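Local coordinates for pyocin S8 (PDB 6W0V), which is a bacteriocin of Pseudomonas aeruginosa whose nuclease domain, the part described here, is an H-N-H DNase that is held by a cognate immunity protein, at residues K43-R46 / D47-E50. The protein carries 1 engineered substitution. Sequence-based numbering, arbitrary orientation.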
loop_
_atom_site.group_PDB
_atom_site.type_symbol
_atom_site.label_atom_id
_atom_site.label_comp_id
_atom_site.label_asym_id
_atom_site.label_seq_id
_atom_site.Cartn_x
_atom_site.Cartn_y
_atom_site.Cartn_z
ATOM N N LYS A 43 -9.146 18.313 3.726
ATOM C CA LYS A 43 -10.309 18.692 2.899
ATOM C C LYS A 43 -11.254 17.507 2.816
ATOM O O LYS A 43 -12.387 17.681 2.405
ATOM C CB LYS A 43 -9.837 19.130 1.517
ATOM C CG LYS A 43 -8.936 20.350 1.534
ATOM C CD LYS A 43 -9.471 21.471 2.373
ATOM C CE LYS A 43 -10.870 21.876 1.970
ATOM N NZ LYS A 43 -10.926 22.385 0.579
ATOM N N SER A 44 -10.743 16.324 3.127
ATOM C CA SER A 44 -11.462 15.056 2.934
ATOM C C SER A 44 -10.673 13.961 3.615
ATOM O O SER A 44 -9.495 14.179 3.976
ATOM C CB SER A 44 -11.620 14.735 1.489
ATOM O OG SER A 44 -10.352 14.441 0.938
ATOM N N TRP A 45 -11.295 12.807 3.724
ATOM C CA TRP A 45 -10.589 11.622 4.232
ATOM C C TRP A 45 -9.413 11.329 3.303
ATOM O O TRP A 45 -8.307 11.089 3.794
ATOM C CB TRP A 45 -11.522 10.427 4.331
ATOM C CG TRP A 45 -10.718 9.279 4.830
ATOM C CD1 TRP A 45 -10.347 8.153 4.161
ATOM C CD2 TRP A 45 -10.055 9.240 6.096
ATOM N NE1 TRP A 45 -9.545 7.387 4.957
ATOM C CE2 TRP A 45 -9.354 8.021 6.152
ATOM C CE3 TRP A 45 -10.035 10.088 7.208
ATOM C CZ2 TRP A 45 -8.619 7.641 7.269
ATOM C CZ3 TRP A 45 -9.300 9.713 8.310
ATOM C CH2 TRP A 45 -8.606 8.503 8.338
ATOM N N ARG A 46 -9.651 11.380 2.000
ATOM C CA ARG A 46 -8.572 11.157 1.022
ATOM C C ARG A 46 -7.402 12.077 1.348
ATOM O O ARG A 46 -6.271 11.621 1.401
ATOM C CB ARG A 46 -9.065 11.447 -0.384
ATOM C CG ARG A 46 -7.922 11.453 -1.375
ATOM C CD ARG A 46 -8.452 11.761 -2.734
ATOM N NE ARG A 46 -7.342 11.687 -3.645
ATOM C CZ ARG A 46 -7.456 11.737 -4.958
ATOM N NH1 ARG A 46 -8.642 11.873 -5.519
ATOM N NH2 ARG A 46 -6.371 11.638 -5.702
ATOM N N ASP A 47 -7.670 13.352 1.574
ATOM C CA ASP A 47 -6.589 14.328 1.820
ATOM C C ASP A 47 -5.812 13.890 3.059
ATOM O O ASP A 47 -4.585 13.810 3.057
ATOM C CB ASP A 47 -7.197 15.703 2.001
ATOM C CG ASP A 47 -6.187 16.786 2.258
ATOM O OD1 ASP A 47 -5.015 16.589 1.939
ATOM O OD2 ASP A 47 -6.599 17.813 2.760
ATOM N N PHE A 48 -6.527 13.526 4.105
ATOM C CA PHE A 48 -5.881 13.082 5.348
ATOM C C PHE A 48 -5.080 11.821 5.062
ATOM O O PHE A 48 -3.943 11.719 5.492
ATOM C CB PHE A 48 -6.932 12.795 6.407
ATOM C CG PHE A 48 -6.328 12.276 7.677
ATOM C CD1 PHE A 48 -5.895 13.144 8.662
ATOM C CD2 PHE A 48 -6.173 10.919 7.874
ATOM C CE1 PHE A 48 -5.319 12.661 9.824
ATOM C CE2 PHE A 48 -5.596 10.439 9.034
ATOM C CZ PHE A 48 -5.191 11.308 10.019
ATOM N N ARG A 49 -5.713 10.866 4.403
ATOM C CA ARG A 49 -5.058 9.575 4.127
ATOM C C ARG A 49 -3.783 9.858 3.338
ATOM O O ARG A 49 -2.749 9.240 3.619
ATOM C CB ARG A 49 -6.003 8.650 3.370
ATOM C CG ARG A 49 -5.339 7.339 2.994
ATOM C CD ARG A 49 -4.813 7.409 1.590
ATOM N NE ARG A 49 -5.934 7.412 0.673
ATOM C CZ ARG A 49 -5.826 7.705 -0.610
ATOM N NH1 ARG A 49 -6.887 7.676 -1.393
ATOM N NH2 ARG A 49 -4.641 8.014 -1.107
ATOM N N GLU A 50 -3.870 10.732 2.348
ATOM C CA GLU A 50 -2.688 11.041 1.517
ATOM C C GLU A 50 -1.608 11.659 2.394
ATOM O O GLU A 50 -0.468 11.245 2.347
ATOM C CB GLU A 50 -3.046 11.995 0.401
ATOM C CG GLU A 50 -3.830 11.320 -0.675
ATOM C CD GLU A 50 -4.109 12.227 -1.848
ATOM O OE1 GLU A 50 -3.664 13.392 -1.809
ATOM O OE2 GLU A 50 -4.764 11.764 -2.786
HETATM O O HOH W 1 -4.364 9.599 -3.788
#
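Lys-43 N reaches forward to the carboxylate of Asp-47, 2.8 Å from OD2, and uses the anti lone pair of that oxygen. The lysine amine curls off elsewhere, while the other aspartate oxygen, OD1, is bonded to Gln-51 NE2, so both ends of the carboxylate are held. Ser-44 is the N-cap of helix 45-57: with OG set between its own backbone N and carbonyl carbon (chi1 68°), it reaches forward over the first turn and accepts from Asp-47 N at 3.0 Å, giving that amide an acceptor as an N-cap side chain does. Its own carbonyl takes Phe-48 N, the start of the regular i to i+4 ladder that Trp-45 O and Arg-46 O continue. The six-membered ring of Trp-45 lies beside the Phe-48 ring as a strongly slid pair, planes 25° apart, with CZ3 3.4 Å from Phe-48 CD2; Arg-49 CB sits over one indole face, displaced toward the rim. Arg-46, extended from CG to NE, forms a salt bridge with Glu-50: NE gives a straight 2.7 Å bond to OE2, in the guanidinium plane but from above the carboxylate plane, and NH2 adds a weak one. A water accepts from NH2 of Arg-49, whose stronger anchor is Gly-77 O. This turn opens helix 45-57 just after strand 41-42. Its aromatic side lies against strands 95-98 and 114-117, through Ile-96, His-98 and Leu-114, with Phe-42 edge-to-face to Phe-48, whereas Arg-46 packs on Ser-25 of the immunity protein.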